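Local coordinates for protein beta-ketothiolase BktB (Ralstonia eutropha, PDB 4NZS) that condenses two acetyl-CoA molecules to acetoacetyl-CoA, or acetyl-CoA with propionyl-CoA to beta-ketovaleryl-CoA, supplying precursors for polyhydroxyalkanoate copolymer synthesis, at residues A[11-16]-A[264-269]; A[36-41]-A[204-209]. All blocks are in the same frame, centred on the assembly; numbering follows the deposited sequence.

Contact 1. Residues A[11-16]-A[264-269]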
loop_
_atom_site.group_PDB
_atom_site.type_symbol
_atom_site.label_atom_id
_atom_site.label_comp_id
_atom_site.label_asym_id
_atom_site.label_seq_id
_atom_site.Cartn_x
_atom_site.Cartn_y
_atom_site.Cartn_z
ATOM N N VAL A 11 21.193 41.884 0.592
ATOM C CA VAL A 11 21.012 42.070 -0.851
ATOM C C VAL A 11 21.010 40.750 -1.582
ATOM O O VAL A 11 21.522 39.753 -1.061
ATOM C CB VAL A 11 22.183 42.861 -1.461
ATOM C CG1 VAL A 11 22.228 44.253 -0.877
ATOM C CG2 VAL A 11 23.527 42.156 -1.241
ATOM N N VAL A 12 20.500 40.765 -2.814
ATOM C CA VAL A 12 20.442 39.564 -3.633
ATOM C C VAL A 12 21.376 39.550 -4.820
ATOM O O VAL A 12 21.109 40.169 -5.865
ATOM C CB VAL A 12 19.046 39.340 -4.206
ATOM C CG1 VAL A 12 18.970 37.918 -4.728
ATOM C CG2 VAL A 12 18.006 39.633 -3.129
ATOM N N VAL A 13 22.417 38.748 -4.700
ATOM C CA VAL A 13 23.410 38.686 -5.737
ATOM C C VAL A 13 22.879 37.930 -6.948
ATOM O O VAL A 13 22.841 38.459 -8.033
ATOM C CB VAL A 13 24.688 38.049 -5.237
ATOM C CG1 VAL A 13 25.762 38.222 -6.306
ATOM C CG2 VAL A 13 25.146 38.670 -3.902
ATOM N N SER A 14 22.453 36.690 -6.770
ATOM C CA SER A 14 21.874 35.910 -7.861
ATOM C C SER A 14 20.496 35.391 -7.493
ATOM O O SER A 14 20.129 35.338 -6.295
ATOM C CB SER A 14 22.751 34.715 -8.164
ATOM O OG SER A 14 22.626 33.761 -7.131
ATOM N N GLY A 15 19.753 34.994 -8.521
ATOM C CA GLY A 15 18.386 34.509 -8.358
ATOM C C GLY A 15 18.018 33.643 -9.549
ATOM O O GLY A 15 18.094 34.103 -10.671
ATOM N N VAL A 16 17.576 32.407 -9.327
ATOM C CA VAL A 16 17.444 31.451 -10.429
ATOM C C VAL A 16 16.351 30.378 -10.166
ATOM O O VAL A 16 15.950 30.157 -8.995
ATOM C CB VAL A 16 18.860 30.825 -10.686
ATOM C CG1 VAL A 16 18.877 29.292 -10.605
ATOM C CG2 VAL A 16 19.442 31.297 -12.006
ATOM N N VAL A 264 20.770 33.631 -4.193
ATOM C CA VAL A 264 21.898 33.845 -3.305
ATOM C C VAL A 264 21.776 35.222 -2.744
ATOM O O VAL A 264 21.505 36.147 -3.470
ATOM C CB VAL A 264 23.254 33.721 -3.996
ATOM C CG1 VAL A 264 24.352 34.119 -3.013
ATOM C CG2 VAL A 264 23.480 32.287 -4.505
ATOM N N MET A 265 21.966 35.350 -1.450
ATOM C CA MET A 265 21.935 36.654 -0.831
ATOM C C MET A 265 23.186 36.949 -0.065
ATOM O O MET A 265 24.026 36.075 0.197
ATOM C CB MET A 265 20.792 36.749 0.136
ATOM C CG MET A 265 19.462 37.070 -0.483
ATOM S SD MET A 265 18.328 36.449 0.756
ATOM C CE MET A 265 16.781 37.056 0.103
ATOM N N MET A 266 23.281 38.215 0.294
ATOM C CA MET A 266 24.462 38.757 0.891
ATOM C C MET A 266 24.143 39.957 1.709
ATOM O O MET A 266 23.266 40.754 1.353
ATOM C CB MET A 266 25.447 39.185 -0.195
ATOM C CG MET A 266 26.653 38.293 -0.213
ATOM S SD MET A 266 27.820 38.588 -1.543
ATOM C CE MET A 266 28.785 37.085 -1.338
ATOM N N GLU A 267 24.894 40.074 2.798
ATOM C CA GLU A 267 25.165 41.365 3.415
ATOM C C GLU A 267 25.824 42.303 2.363
ATOM O O GLU A 267 26.903 42.009 1.803
ATOM C CB GLU A 267 26.068 41.214 4.658
ATOM C CG GLU A 267 25.709 42.110 5.849
ATOM C CD GLU A 267 25.810 43.596 5.554
ATOM O OE1 GLU A 267 26.727 43.986 4.778
ATOM O OE2 GLU A 267 24.969 44.360 6.107
ATOM N N ARG A 268 25.137 43.415 2.109
ATOM C CA ARG A 268 25.597 44.477 1.219
ATOM C C ARG A 268 27.100 44.611 1.201
ATOM O O ARG A 268 27.738 44.431 0.172
ATOM C CB ARG A 268 24.984 45.792 1.686
ATOM C CG ARG A 268 24.822 46.837 0.620
ATOM C CD ARG A 268 24.784 48.206 1.276
ATOM N NE ARG A 268 23.883 49.139 0.598
ATOM C CZ ARG A 268 24.125 49.725 -0.576
ATOM N NH1 ARG A 268 25.247 49.475 -1.262
ATOM N NH2 ARG A 268 23.224 50.565 -1.077
ATOM N N ALA A 269 27.667 44.898 2.361
ATOM C CA ALA A 269 29.112 45.064 2.482
ATOM C C ALA A 269 29.823 43.949 1.763
ATOM O O ALA A 269 30.734 44.184 0.950
ATOM C CB ALA A 269 29.534 45.064 3.946
#
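Val11 and Met266 face each other as an antiparallel hydrogen-bonded pair where strand 10-22 runs beside strand 257-267. Met266 N gives a 2.7 Å bond to Val11 O, meeting it nearly along the C=O axis; the return bond from Val11 N to Met266 O is modelled very short, so its exact length is doubtful. The Met266 side chain can be followed outward from this pair. Its CB rests 3.7 Å from Val11 CG2 and nearly as close to Val13 CG2. CG then passes Val13 CG2, and SD touches the same methyl group at 3.6 Å. SD stands anti to CA (chi2 174°), which carries the sulfur past Val13; the end leads away from strand 10-22, and the side chain also packs on Ala271 and Arg274 of helix 268-274. Long, unbranched methionine suits a place between strand and helix, while beta-branched valines suit the extended chain opposite.

Farther along, Val13 and Ser14 both face Val264, a classic beta bulge. Val264 O receives weak bonds from Val13 N and Ser14 N, whereas Val264 N donates to Ser14 O at 2.8 Å from above the carbonyl plane. Ser14 OG, 3.1 Å from Val264 CG2, is hydrogen-bonded to Ala43 O of helix 32-47 and receives a weak bond from Val264 N. Where strand 257-267 ends, Glu267 serves as N-cap: OE1 accepts from Ala269 N at 2.7 Å, and OE2 accepts from Glu9 N.

Main-chain bonds thus join the two strands, while methyls and sulfur pack on the buried side of Val11, Val13 and Met266. The carboxylate caps one amide at the helix start and takes a second from Glu9; its negative charge would probably be favourable there.

Contact 2. Residues A[36-41]-A[204-209]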
loop_
_atom_site.group_PDB
_atom_site.type_symbol
_atom_site.label_atom_id
_atom_site.label_comp_id
_atom_site.label_asym_id
_atom_site.label_seq_id
_atom_site.Cartn_x
_atom_site.Cartn_y
_atom_site.Cartn_z
ATOM N N GLY A 36 16.073 20.982 -6.421
ATOM C CA GLY A 36 16.658 21.948 -5.504
ATOM C C GLY A 36 18.163 21.985 -5.541
ATOM O O GLY A 36 18.747 23.059 -5.500
ATOM N N ALA A 37 18.817 20.827 -5.629
ATOM C CA ALA A 37 20.269 20.827 -5.604
ATOM C C ALA A 37 20.737 21.673 -6.774
ATOM O O ALA A 37 21.639 22.505 -6.640
ATOM C CB ALA A 37 20.797 19.401 -5.722
ATOM N N LEU A 38 20.084 21.459 -7.909
ATOM C CA LEU A 38 20.447 22.104 -9.188
ATOM C C LEU A 38 20.448 23.597 -9.017
ATOM O O LEU A 38 21.499 24.211 -9.043
ATOM C CB LEU A 38 19.474 21.672 -10.329
ATOM C CG LEU A 38 19.470 22.380 -11.700
ATOM C CD1 LEU A 38 20.350 21.699 -12.731
ATOM C CD2 LEU A 38 18.071 22.470 -12.293
ATOM N N VAL A 39 19.273 24.179 -8.770
ATOM C CA VAL A 39 19.173 25.640 -8.629
ATOM C C VAL A 39 20.068 26.176 -7.537
ATOM O O VAL A 39 20.375 27.352 -7.495
ATOM C CB VAL A 39 17.738 26.141 -8.318
ATOM C CG1 VAL A 39 16.765 25.692 -9.404
ATOM C CG2 VAL A 39 17.299 25.685 -6.931
ATOM N N VAL A 40 20.468 25.351 -6.611
ATOM C CA VAL A 40 21.430 25.855 -5.659
ATOM C C VAL A 40 22.708 25.999 -6.421
ATOM O O VAL A 40 23.288 27.080 -6.429
ATOM C CB VAL A 40 21.631 24.944 -4.485
ATOM C CG1 VAL A 40 22.801 25.435 -3.632
ATOM C CG2 VAL A 40 20.354 24.882 -3.670
ATOM N N ARG A 41 23.138 24.932 -7.091
ATOM C CA ARG A 41 24.408 24.997 -7.790
ATOM C C ARG A 41 24.418 26.104 -8.813
ATOM O O ARG A 41 25.384 26.892 -8.899
ATOM C CB ARG A 41 24.748 23.707 -8.470
ATOM C CG ARG A 41 26.233 23.618 -8.764
ATOM C CD ARG A 41 26.752 22.228 -8.525
ATOM N NE ARG A 41 26.283 21.329 -9.578
ATOM C CZ ARG A 41 26.802 21.281 -10.822
ATOM N NH1 ARG A 41 27.804 22.090 -11.200
ATOM N NH2 ARG A 41 26.328 20.415 -11.713
ATOM N N GLN A 204 17.076 33.430 -16.243
ATOM C CA GLN A 204 16.646 33.006 -14.905
ATOM C C GLN A 204 16.433 31.492 -14.839
ATOM O O GLN A 204 16.688 30.859 -13.804
ATOM C CB GLN A 204 15.390 33.786 -14.448
ATOM C CG GLN A 204 14.076 33.414 -15.117
ATOM C CD GLN A 204 12.999 34.457 -14.866
ATOM O OE1 GLN A 204 13.065 35.575 -15.378
ATOM N NE2 GLN A 204 11.986 34.088 -14.094
ATOM N N ILE A 205 15.989 30.917 -15.943
ATOM C CA ILE A 205 15.789 29.487 -16.022
ATOM C C ILE A 205 17.096 28.688 -16.167
ATOM O O ILE A 205 17.963 29.007 -16.997
ATOM C CB ILE A 205 14.820 29.107 -17.149
ATOM C CG1 ILE A 205 13.422 29.656 -16.809
ATOM C CG2 ILE A 205 14.743 27.593 -17.308
ATOM C CD1 ILE A 205 12.422 29.368 -17.880
ATOM N N VAL A 206 17.190 27.642 -15.336
ATOM C CA VAL A 206 18.221 26.609 -15.427
ATOM C C VAL A 206 17.595 25.348 -15.986
ATOM O O VAL A 206 16.584 24.892 -15.458
ATOM C CB VAL A 206 18.884 26.344 -14.060
ATOM C CG1 VAL A 206 17.869 25.994 -12.955
ATOM C CG2 VAL A 206 19.945 25.295 -14.204
ATOM N N PRO A 207 18.152 24.810 -17.085
ATOM C CA PRO A 207 17.454 23.726 -17.721
ATOM C C PRO A 207 17.679 22.483 -16.951
ATOM O O PRO A 207 18.694 22.398 -16.263
ATOM C CB PRO A 207 18.140 23.605 -19.084
ATOM C CG PRO A 207 18.925 24.864 -19.244
ATOM C CD PRO A 207 19.341 25.190 -17.855
ATOM N N VAL A 208 16.772 21.515 -17.052
ATOM C CA VAL A 208 17.059 20.236 -16.434
ATOM C C VAL A 208 17.346 19.162 -17.502
ATOM O O VAL A 208 16.486 18.686 -18.241
ATOM C CB VAL A 208 16.073 19.857 -15.283
ATOM C CG1 VAL A 208 15.583 21.120 -14.572
ATOM C CG2 VAL A 208 14.915 19.015 -15.771
ATOM N N VAL A 209 18.649 18.932 -17.634
ATOM C CA VAL A 209 19.212 17.817 -18.352
ATOM C C VAL A 209 18.679 16.583 -17.694
ATOM O O VAL A 209 18.920 16.337 -16.508
ATOM C CB VAL A 209 20.760 17.771 -18.238
ATOM C CG1 VAL A 209 21.399 18.861 -19.086
ATOM C CG2 VAL A 209 21.236 17.863 -16.773
#
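The helical turn that presents Leu38 and Val39 to Val206 is held at Ala37 O, which accepts a 2.9 Å bond from Arg41 N and a weak one from Val40 N; Val40 N also makes the regular helical bond to Gly36 O. No hydrogen bond crosses between the segments, and the contact is made by apolar side chains.

Leu38 carries most of it. Its CG stands anti to the backbone N (chi1 169°), and the side chain reaches tip to tip toward Val206. The two leucine methyls divide the surface. CD2 settles between two valines, 3.6 Å from Val206 CG1 and 3.6 Å from Val208 CG1, with the Leu38 side chain crossing Val208 at about a right angle. CD1 instead approaches Val206 CG2 and lies 4.0 Å from Pro207 O, a van der Waals approach to a carbonyl. Leucine fits here because its fork, set one carbon out from CB, offers a methyl to each neighbour.

Val206 answers with both of its own branches. CG1 lies between its backbone N and carbonyl carbon (chi1 55°), where it meets Leu38 CD2 and also Val39 CG1, the latter at 3.7 Å. CG2 lies 3.9 Å from Leu38 CG, with both leucine methyls at a similar distance. Val39, short and branched at CB, brings CG1 across Val206 at about a right angle from close to the helix backbone.

This apolar patch sits beside the sheet. Val39 also packs on Ala260 and Ala262 of strand 257-267, and both Leu38 and Val39 touch Thr18 of strand 10-22. Val206 bonds through its backbone to Arg17, and Val208 to Phe219, so the segment passes from beside Arg17 of strand 10-22 into the two-stranded antiparallel sheet of 208-210 and 217-219, with helix 32-47 packed against it.

The centres of contacts 1 and 2 lie about 17 Å apart, and strand 10-22 ties them together. Along the chain the order is 11-16, 36-41, 204-209, 264-269, so contact 2 is nested inside the loop that contact 1 closes. Helix 32-47 follows strand 10-22 and packs on strand 257-267 as well, through Leu44 on Val264. The contacts meet at Val16, whose CG2 is 3.3 Å from Gln204 O and whose CG1 approaches Val39 O and Val206 CG1. All four segments lie in the N-terminal thiolase domain: one contact pairs strands within the sheet, the other packs helix and connecting chain beside it, giving one layered unit away from the predicted catalytic residues.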